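Uncharacterized protein (Bacteroides uniformis, PDB 4JPQ) is of unknown function but probably binds carbohydrate as a member of carbohydrate-binding family 9. Local coordinates at residues 35-40 / 51-56; 64-69 / 88-93; 181-186 / 196-201. All blocks are in the same frame, centred on the assembly; numbering follows the deposited sequence.

How the contacts relate
The three contacts follow one another along the chain, and their centres lie close together: 1 and 2 about 8 Å apart, 1 and 3 about 8 Å, 2 and 3 about 10 Å. Contacts 1 and 3 are antiparallel strand pairings, whereas contact 2 joins two strands facing each other across the core. Strands 50-57 and 61-70, used by contacts 1 and 2, are sheet neighbours; so are strands 89-95 and 178-186, used by contacts 2 and 3. F183 of contact 3 meets both F53 of contact 1 and F92 of contact 2. F183 thus links the three contacts through an interior rich in aromatic rings, in a beta sandwich consistent with a carbohydrate-binding family 9 domain.

Contact 1: residues 35-40 / 51-56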
loop_
_atom_site.group_PDB
_atom_site.type_symbol
_atom_site.label_atom_id
_atom_site.label_comp_id
_atom_site.label_asym_id
_atom_site.label_seq_id
_atom_site.Cartn_x
_atom_site.Cartn_y
_atom_site.Cartn_z
ATOM N N GLN A 35 6.345 -3.524 10.814
ATOM C CA GLN A 35 6.280 -2.138 11.267
ATOM C C GLN A 35 4.815 -1.851 11.584
ATOM O O GLN A 35 3.945 -2.223 10.784
ATOM C CB GLN A 35 6.704 -1.191 10.127
ATOM C CG GLN A 35 8.002 -1.550 9.408
ATOM C CD GLN A 35 9.183 -1.583 10.341
ATOM O OE1 GLN A 35 9.907 -2.575 10.414
ATOM N NE2 GLN A 35 9.364 -0.510 11.095
ATOM N N PRO A 36 4.523 -1.189 12.720
ATOM C CA PRO A 36 3.125 -0.884 12.994
ATOM C C PRO A 36 2.608 0.273 12.114
ATOM O O PRO A 36 3.362 1.193 11.794
ATOM C CB PRO A 36 3.134 -0.507 14.483
ATOM C CG PRO A 36 4.494 0.039 14.729
ATOM C CD PRO A 36 5.422 -0.588 13.725
ATOM N N LEU A 37 1.344 0.170 11.697
ATOM C CA LEU A 37 0.623 1.201 10.928
ATOM C C LEU A 37 -0.546 1.548 11.852
ATOM O O LEU A 37 -1.613 0.943 11.771
ATOM C CB LEU A 37 0.184 0.624 9.584
ATOM C CG LEU A 37 -0.303 1.556 8.470
ATOM C CD1 LEU A 37 -0.516 0.751 7.194
ATOM C CD2 LEU A 37 -1.562 2.319 8.829
ATOM N N ASP A 38 -0.297 2.483 12.770
ATOM C CA ASP A 38 -1.240 2.779 13.850
ATOM C C ASP A 38 -1.343 4.248 14.265
ATOM O O ASP A 38 -1.684 4.539 15.430
ATOM C CB ASP A 38 -0.855 1.894 15.068
ATOM C CG ASP A 38 0.512 2.247 15.671
ATOM O OD1 ASP A 38 1.339 2.884 14.967
ATOM O OD2 ASP A 38 0.750 1.869 16.853
ATOM N N VAL A 39 -1.062 5.167 13.338
ATOM C CA VAL A 39 -1.161 6.590 13.646
ATOM C C VAL A 39 -2.591 7.035 13.332
ATOM O O VAL A 39 -3.013 6.999 12.176
ATOM C CB VAL A 39 -0.111 7.443 12.911
ATOM C CG1 VAL A 39 -0.161 8.905 13.383
ATOM C CG2 VAL A 39 1.287 6.878 13.163
ATOM N N VAL A 40 -3.304 7.442 14.388
ATOM C CA VAL A 40 -4.677 7.947 14.338
ATOM C C VAL A 40 -4.525 9.462 14.309
ATOM O O VAL A 40 -4.447 10.112 15.353
ATOM C CB VAL A 40 -5.485 7.482 15.580
ATOM C CG1 VAL A 40 -6.898 8.056 15.575
ATOM C CG2 VAL A 40 -5.533 5.957 15.649
ATOM N N VAL A 51 -3.138 -3.131 12.696
ATOM C CA VAL A 51 -2.533 -3.299 11.367
ATOM C C VAL A 51 -1.010 -3.143 11.415
ATOM O O VAL A 51 -0.490 -2.252 12.083
ATOM C CB VAL A 51 -3.119 -2.276 10.359
ATOM C CG1 VAL A 51 -2.490 -2.420 8.969
ATOM C CG2 VAL A 51 -4.633 -2.435 10.275
ATOM N N SER A 52 -0.314 -4.021 10.699
ATOM C CA SER A 52 1.132 -3.952 10.554
ATOM C C SER A 52 1.498 -4.262 9.099
ATOM O O SER A 52 0.693 -4.834 8.346
ATOM C CB SER A 52 1.839 -4.895 11.530
ATOM O OG SER A 52 1.593 -6.248 11.219
ATOM N N PHE A 53 2.698 -3.850 8.707
ATOM C CA PHE A 53 3.197 -4.091 7.363
ATOM C C PHE A 53 4.711 -4.298 7.348
ATOM O O PHE A 53 5.368 -4.090 8.353
ATOM C CB PHE A 53 2.828 -2.920 6.449
ATOM C CG PHE A 53 3.658 -1.683 6.677
ATOM C CD1 PHE A 53 3.409 -0.856 7.760
ATOM C CD2 PHE A 53 4.695 -1.350 5.802
ATOM C CE1 PHE A 53 4.176 0.285 7.978
ATOM C CE2 PHE A 53 5.463 -0.213 6.007
ATOM C CZ PHE A 53 5.204 0.607 7.098
ATOM N N ARG A 54 5.240 -4.715 6.201
ATOM C CA ARG A 54 6.683 -4.836 6.014
ATOM C C ARG A 54 7.020 -4.752 4.545
ATOM O O ARG A 54 6.199 -5.064 3.687
ATOM C CB ARG A 54 7.268 -6.092 6.628
ATOM C CG ARG A 54 6.688 -7.377 6.096
ATOM C CD ARG A 54 7.368 -8.560 6.733
ATOM N NE ARG A 54 6.749 -9.805 6.300
ATOM C CZ ARG A 54 7.104 -11.023 6.720
ATOM N NH1 ARG A 54 8.126 -11.217 7.561
ATOM N NH2 ARG A 54 6.453 -12.087 6.256
ATOM N N ILE A 55 8.251 -4.334 4.290
ATOM C CA ILE A 55 8.695 -4.034 2.961
ATOM C C ILE A 55 10.147 -4.457 2.709
ATOM O O ILE A 55 10.995 -4.385 3.596
ATOM C CB ILE A 55 8.457 -2.520 2.690
ATOM C CG1 ILE A 55 8.707 -2.179 1.206
ATOM C CG2 ILE A 55 9.274 -1.632 3.649
ATOM C CD1 ILE A 55 8.354 -0.766 0.835
ATOM N N ALA A 56 10.407 -4.878 1.476
ATOM C CA ALA A 56 11.746 -5.276 1.016
ATOM C C ALA A 56 11.816 -5.111 -0.494
ATOM O O ALA A 56 10.826 -4.684 -1.098
ATOM C CB ALA A 56 12.013 -6.707 1.396
HETATM O O HOH W 1 -2.826 -0.450 14.209
#
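Q35 and P36 pair with F53 and S52 in a short antiparallel strand contact of the beta sandwich, where the brief strand 35-36 lies against strand 50-57. The evidence is a reciprocal pair of backbone bonds: Q35 N to F53 O is 2.7 Å, and F53 N to Q35 O is 2.9 Å. P36 and S52 follow as the non-hydrogen-bonded pair, with S52 CA directing a CA-H...O contact at Q35 O. One residue on, L37 N gives a third bond to V51 O at 3.1 Å.

Q35 and F53 project from the same face of this pairing. F53 CG sits between the backbone N and the carbonyl carbon (chi1 75°). The ring itself lies against segment 35-40: Q35 CB stands over one of its faces, toward the rim, with F53 CE1 3.6 Å away. The Q35 chain then bends at chi2 and carries the amide away, so the contact on the ring is aliphatic. P36 O approaches the ring at its edge. From an oblique direction comes L37 CB, 4.0 Å from F53 CD1. L37 also lies side by side with V51, pointing the same way, with L37 CB 4.1 Å from V51 CG1.

F53 continues inward to stack on F183 and meet W198 edge-to-face, while V39 is bonded through its backbone to S197. The segment 35-40 thereby spans from strand 50-57 to strand 195-197. Beyond the last direct bond, a water extends the pairing: it donates to L37 O at 3.1 Å and accepts from V51 N at 3.1 Å.

Contact 2: residues 64-69 / 88-93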
loop_
_atom_site.group_PDB
_atom_site.type_symbol
_atom_site.label_atom_id
_atom_site.label_comp_id
_atom_site.label_asym_id
_atom_site.label_seq_id
_atom_site.Cartn_x
_atom_site.Cartn_y
_atom_site.Cartn_z
ATOM N N LEU A 64 5.646 -5.826 -0.705
ATOM C CA LEU A 64 4.849 -5.359 0.445
ATOM C C LEU A 64 3.980 -6.467 0.992
ATOM O O LEU A 64 3.374 -7.194 0.210
ATOM C CB LEU A 64 3.872 -4.267 0.040
ATOM C CG LEU A 64 4.352 -2.889 -0.293
ATOM C CD1 LEU A 64 3.168 -2.067 -0.769
ATOM C CD2 LEU A 64 4.992 -2.256 0.926
ATOM N N HIS A 65 3.880 -6.530 2.322
ATOM C CA HIS A 65 3.078 -7.505 3.025
ATOM C C HIS A 65 2.400 -6.793 4.188
ATOM O O HIS A 65 3.086 -6.280 5.057
ATOM C CB HIS A 65 3.963 -8.667 3.505
ATOM C CG HIS A 65 3.215 -9.750 4.219
ATOM N ND1 HIS A 65 3.677 -10.348 5.370
ATOM C CD2 HIS A 65 2.010 -10.305 3.971
ATOM C CE1 HIS A 65 2.802 -11.243 5.786
ATOM N NE2 HIS A 65 1.783 -11.239 4.952
ATOM N N TYR A 66 1.070 -6.731 4.151
ATOM C CA TYR A 66 0.240 -6.134 5.184
ATOM C C TYR A 66 -0.481 -7.223 5.949
ATOM O O TYR A 66 -0.933 -8.200 5.338
ATOM C CB TYR A 66 -0.864 -5.280 4.551
ATOM C CG TYR A 66 -0.423 -4.032 3.848
ATOM C CD1 TYR A 66 -0.092 -4.056 2.491
ATOM C CD2 TYR A 66 -0.388 -2.799 4.522
ATOM C CE1 TYR A 66 0.292 -2.894 1.823
ATOM C CE2 TYR A 66 -0.006 -1.633 3.862
ATOM C CZ TYR A 66 0.328 -1.686 2.516
ATOM O OH TYR A 66 0.712 -0.555 1.849
ATOM N N LYS A 67 -0.635 -7.030 7.260
ATOM C CA LYS A 67 -1.441 -7.905 8.136
ATOM C C LYS A 67 -2.474 -7.006 8.818
ATOM O O LYS A 67 -2.119 -5.957 9.343
ATOM C CB LYS A 67 -0.582 -8.593 9.184
ATOM C CG LYS A 67 0.311 -9.707 8.654
ATOM C CD LYS A 67 1.355 -10.166 9.674
ATOM C CE LYS A 67 0.773 -10.748 10.958
ATOM N NZ LYS A 67 1.864 -11.295 11.812
ATOM N N VAL A 68 -3.736 -7.428 8.828
ATOM C CA VAL A 68 -4.849 -6.662 9.412
ATOM C C VAL A 68 -5.755 -7.517 10.310
ATOM O O VAL A 68 -5.954 -8.694 10.031
ATOM C CB VAL A 68 -5.731 -6.109 8.269
ATOM C CG1 VAL A 68 -6.945 -5.359 8.802
ATOM C CG2 VAL A 68 -4.919 -5.213 7.339
ATOM N N LYS A 69 -6.269 -6.910 11.386
ATOM C CA LYS A 69 -7.310 -7.497 12.246
ATOM C C LYS A 69 -8.315 -6.367 12.526
ATOM O O LYS A 69 -7.957 -5.390 13.182
ATOM C CB LYS A 69 -6.763 -8.100 13.547
ATOM C CG LYS A 69 -7.787 -9.001 14.267
ATOM C CD LYS A 69 -7.281 -9.674 15.543
ATOM C CE LYS A 69 -7.129 -8.680 16.687
ATOM N NZ LYS A 69 -6.901 -9.366 17.988
ATOM N N ALA A 88 -12.675 -2.548 2.578
ATOM C CA ALA A 88 -11.556 -2.707 3.538
ATOM C C ALA A 88 -10.323 -2.666 2.659
ATOM O O ALA A 88 -10.140 -3.540 1.804
ATOM C CB ALA A 88 -11.632 -4.021 4.296
ATOM N N CYS A 89 -9.495 -1.648 2.867
ATOM C CA CYS A 89 -8.415 -1.336 1.952
ATOM C C CYS A 89 -7.120 -0.924 2.614
ATOM O O CYS A 89 -7.142 -0.149 3.566
ATOM C CB CYS A 89 -8.939 -0.182 1.093
ATOM S SG CYS A 89 -7.857 0.500 -0.165
ATOM N N VAL A 90 -6.006 -1.426 2.064
ATOM C CA VAL A 90 -4.644 -1.042 2.465
ATOM C C VAL A 90 -4.039 -0.306 1.271
ATOM O O VAL A 90 -4.359 -0.622 0.106
ATOM C CB VAL A 90 -3.744 -2.204 2.890
ATOM C CG1 VAL A 90 -4.268 -2.804 4.187
ATOM C CG2 VAL A 90 -3.587 -3.263 1.800
ATOM N N GLU A 91 -3.189 0.679 1.569
ATOM C CA GLU A 91 -2.644 1.571 0.552
ATOM C C GLU A 91 -1.146 1.836 0.736
ATOM O O GLU A 91 -0.632 1.783 1.853
ATOM C CB GLU A 91 -3.410 2.907 0.576
ATOM C CG GLU A 91 -4.941 2.795 0.527
ATOM C CD GLU A 91 -5.686 4.122 0.530
ATOM O OE1 GLU A 91 -5.063 5.184 0.664
ATOM O OE2 GLU A 91 -6.925 4.102 0.419
ATOM N N PHE A 92 -0.478 2.106 -0.390
ATOM C CA PHE A 92 0.939 2.465 -0.468
ATOM C C PHE A 92 1.065 3.646 -1.429
ATOM O O PHE A 92 0.687 3.530 -2.592
ATOM C CB PHE A 92 1.766 1.283 -0.989
ATOM C CG PHE A 92 3.231 1.602 -1.246
ATOM C CD1 PHE A 92 4.016 2.216 -0.267
ATOM C CD2 PHE A 92 3.846 1.232 -2.449
ATOM C CE1 PHE A 92 5.368 2.480 -0.486
ATOM C CE2 PHE A 92 5.196 1.484 -2.670
ATOM C CZ PHE A 92 5.956 2.111 -1.688
ATOM N N PHE A 93 1.558 4.772 -0.927
ATOM C CA PHE A 93 1.757 5.996 -1.717
ATOM C C PHE A 93 3.263 6.220 -1.764
ATOM O O PHE A 93 3.918 6.079 -0.734
ATOM C CB PHE A 93 1.102 7.210 -1.051
ATOM C CG PHE A 93 -0.396 7.335 -1.266
ATOM C CD1 PHE A 93 -1.270 6.264 -1.045
ATOM C CD2 PHE A 93 -0.950 8.573 -1.604
ATOM C CE1 PHE A 93 -2.649 6.418 -1.216
ATOM C CE2 PHE A 93 -2.320 8.727 -1.770
ATOM C CZ PHE A 93 -3.172 7.646 -1.582
#
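Y66 and V90 meet at the centre of a face-to-face contact between strands 61-70 and 89-95, which oppose each other across the interior of the beta sandwich. The short strand axes approach to 9.2 Å, with 146° between their N-to-C directions, roughly antiparallel, and the separation is filled by side chains instead of backbone bonds.

The main bump is V90. Its CB stands over the middle of the Y66 ring, 3.8 Å from the ring centroid and 10° off the normal, so the flat ring is the floor against which the branched carbon rests. The two methyls spread from there: V90 CG2 lies 3.6 Å from Y66 CD1, while V90 CG1 fills the hollow between Y66 CD2 and V68 CG2, 4.0 Å from the latter. The side chains of V90 and Y66, and of V90 and V68, run past each other in opposite directions. Farther along, L64 and F92 cross at about a right angle. L64 CD1 is the bump here, lying 3.6 Å from F92 CB and also against CG and CD2 of F92, obliquely to the ring.

Chi1 of Y66 (-68°) sets CG beside the backbone N. At the far end of the ring, Y66 OH is 3.5 Å from F92 CB and donates a weak hydrogen bond to E91 O at 2.7 Å. F183 of strand 178-186 packs against both L64 and Y66. E91 leaves its strand away from 64-69, and its side chain touches W85 and F208, about 5 Å from a bound 3-cyclohexyl-1-propylsulfonic acid, probably from the crystallisation liquor.

The chemistry is mostly apolar, with a phenol hydroxyl among it whose weak bond to E91 O probably eases the cost of burying it.

Contact 3: residues 181-186 / 196-201; sequences GNFYKC and LSWSPI
L196 and K185 begin the pairing as an antiparallel hydrogen-bonded pair: K185 N to L196 O and L196 N to K185 O are each 3.1 Å. S197 follows opposite Y184, its CB in the plane of the tyrosine ring at the edge, 3.6 Å from CD1.

W198 is the first residue beyond the strand. Its N makes a weak bond to F183 O at 3.0 Å, and its indole receives the F183 ring edge on one face, offset toward the rim. The planes stand at 77°, with F183 CD1 3.6 Å from W198 CE3.

S199 is gripped by the N182 amide. S199 N donates to N182 OD1 at 3.0 Å, and N182 ND2 returns a bond to S199 O at 3.1 Å, S199 O lying close to the amide plane. OD1 also accepts from F183 N on the opposite face of that plane, and S199 O from S197 OG, so bonds at both ends fix the amide's rotation. An alanine at N182 would probably leave S199 N without its acceptor and the turn after strand 195-197 less firmly tied to strand 178-186.

I201 turns back, crossing Y184 at about a right angle with CD1 3.8 Å from Y184 CE1. The whole is a beta hairpin of strands 178-186 and 195-197, its exit loop pinned by an asparagine, within a sandwich consistent with carbohydrate-binding family 9.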
loop_
_atom_site.group_PDB
_atom_site.type_symbol
_atom_site.label_atom_id
_atom_site.label_comp_id
_atom_site.label_asym_id
_atom_site.label_seq_id
_atom_site.Cartn_x
_atom_site.Cartn_y
_atom_site.Cartn_z
ATOM N N GLY A 181 7.490 8.049 0.824
ATOM C CA GLY A 181 6.162 7.459 0.764
ATOM C C GLY A 181 5.462 7.308 2.094
ATOM O O GLY A 181 5.956 7.764 3.132
ATOM N N ASN A 182 4.288 6.686 2.053
ATOM C CA ASN A 182 3.509 6.420 3.263
ATOM C C ASN A 182 2.608 5.206 3.031
ATOM O O ASN A 182 2.399 4.781 1.871
ATOM C CB ASN A 182 2.696 7.675 3.648
ATOM C CG ASN A 182 2.431 7.798 5.149
ATOM O OD1 ASN A 182 2.495 6.827 5.905
ATOM N ND2 ASN A 182 2.115 9.018 5.581
ATOM N N PHE A 183 2.100 4.652 4.134
ATOM C CA PHE A 183 1.249 3.459 4.102
ATOM C C PHE A 183 -0.028 3.754 4.863
ATOM O O PHE A 183 0.025 4.404 5.907
ATOM C CB PHE A 183 1.984 2.264 4.712
ATOM C CG PHE A 183 3.375 2.075 4.165
ATOM C CD1 PHE A 183 4.441 2.804 4.686
ATOM C CD2 PHE A 183 3.622 1.189 3.109
ATOM C CE1 PHE A 183 5.722 2.654 4.173
ATOM C CE2 PHE A 183 4.907 1.030 2.603
ATOM C CZ PHE A 183 5.957 1.768 3.129
ATOM N N TYR A 184 -1.171 3.314 4.321
ATOM C CA TYR A 184 -2.465 3.591 4.940
ATOM C C TYR A 184 -3.433 2.411 4.981
ATOM O O TYR A 184 -3.342 1.478 4.178
ATOM C CB TYR A 184 -3.201 4.727 4.211
ATOM C CG TYR A 184 -2.412 5.961 3.853
ATOM C CD1 TYR A 184 -1.869 6.772 4.840
ATOM C CD2 TYR A 184 -2.269 6.365 2.515
ATOM C CE1 TYR A 184 -1.162 7.934 4.518
ATOM C CE2 TYR A 184 -1.563 7.518 2.181
ATOM C CZ TYR A 184 -1.026 8.314 3.178
ATOM O OH TYR A 184 -0.330 9.446 2.834
ATOM N N LYS A 185 -4.385 2.526 5.911
ATOM C CA LYS A 185 -5.516 1.615 6.087
ATOM C C LYS A 185 -6.792 2.460 6.168
ATOM O O LYS A 185 -6.800 3.520 6.816
ATOM C CB LYS A 185 -5.383 0.854 7.383
ATOM C CG LYS A 185 -6.555 -0.044 7.744
ATOM C CD LYS A 185 -6.654 -1.281 6.868
ATOM C CE LYS A 185 -7.891 -2.125 7.189
ATOM N NZ LYS A 185 -9.189 -1.610 6.669
ATOM N N CYS A 186 -7.864 1.977 5.538
ATOM C CA CYS A 186 -9.153 2.665 5.558
ATOM C C CYS A 186 -10.287 1.760 5.090
ATOM O O CYS A 186 -10.061 0.593 4.783
ATOM C CB CYS A 186 -9.100 3.929 4.670
ATOM S SG CYS A 186 -8.928 3.559 2.919
ATOM N N LEU A 196 -5.957 5.418 9.107
ATOM C CA LEU A 196 -4.672 5.131 9.753
ATOM C C LEU A 196 -3.508 5.328 8.799
ATOM O O LEU A 196 -3.635 5.061 7.602
ATOM C CB LEU A 196 -4.666 3.697 10.275
ATOM C CG LEU A 196 -5.148 3.454 11.707
ATOM C CD1 LEU A 196 -6.413 4.205 12.081
ATOM C CD2 LEU A 196 -5.313 1.960 11.950
ATOM N N SER A 197 -2.390 5.816 9.338
ATOM C CA SER A 197 -1.161 6.040 8.557
ATOM C C SER A 197 0.071 5.546 9.310
ATOM O O SER A 197 0.026 5.327 10.536
ATOM C CB SER A 197 -0.970 7.518 8.216
ATOM O OG SER A 197 -0.545 8.261 9.358
ATOM N N TRP A 198 1.163 5.384 8.556
ATOM C CA TRP A 198 2.445 4.961 9.106
ATOM C C TRP A 198 3.164 6.188 9.661
ATOM O O TRP A 198 3.445 6.248 10.871
ATOM C CB TRP A 198 3.284 4.218 8.053
ATOM C CG TRP A 198 4.701 4.040 8.451
ATOM C CD1 TRP A 198 5.179 3.324 9.516
ATOM C CD2 TRP A 198 5.832 4.597 7.799
ATOM N NE1 TRP A 198 6.546 3.403 9.561
ATOM C CE2 TRP A 198 6.973 4.177 8.514
ATOM C CE3 TRP A 198 5.998 5.409 6.670
ATOM C CZ2 TRP A 198 8.267 4.543 8.137
ATOM C CZ3 TRP A 198 7.287 5.772 6.292
ATOM C CH2 TRP A 198 8.407 5.334 7.027
ATOM N N SER A 199 3.479 7.137 8.775
ATOM C CA SER A 199 4.127 8.383 9.175
ATOM C C SER A 199 2.986 9.369 9.413
ATOM O O SER A 199 1.976 9.296 8.674
ATOM C CB SER A 199 5.096 8.901 8.120
ATOM O OG SER A 199 5.720 10.086 8.570
ATOM N N PRO A 200 3.132 10.290 10.415
ATOM C CA PRO A 200 1.999 11.175 10.734
ATOM C C PRO A 200 1.689 12.271 9.715
ATOM O O PRO A 200 2.570 12.690 8.962
ATOM C CB PRO A 200 2.387 11.786 12.094
ATOM C CG PRO A 200 3.431 10.879 12.642
ATOM C CD PRO A 200 4.189 10.426 11.431
ATOM N N ILE A 201 0.429 12.717 9.734
ATOM C CA ILE A 201 -0.122 13.755 8.844
ATOM C C ILE A 201 -0.770 14.816 9.729
ATOM O O ILE A 201 -1.543 14.469 10.629
ATOM C CB ILE A 201 -1.178 13.174 7.871
ATOM C CG1 ILE A 201 -0.525 12.178 6.904
ATOM C CG2 ILE A 201 -1.876 14.290 7.091
ATOM C CD1 ILE A 201 -1.505 11.311 6.145
#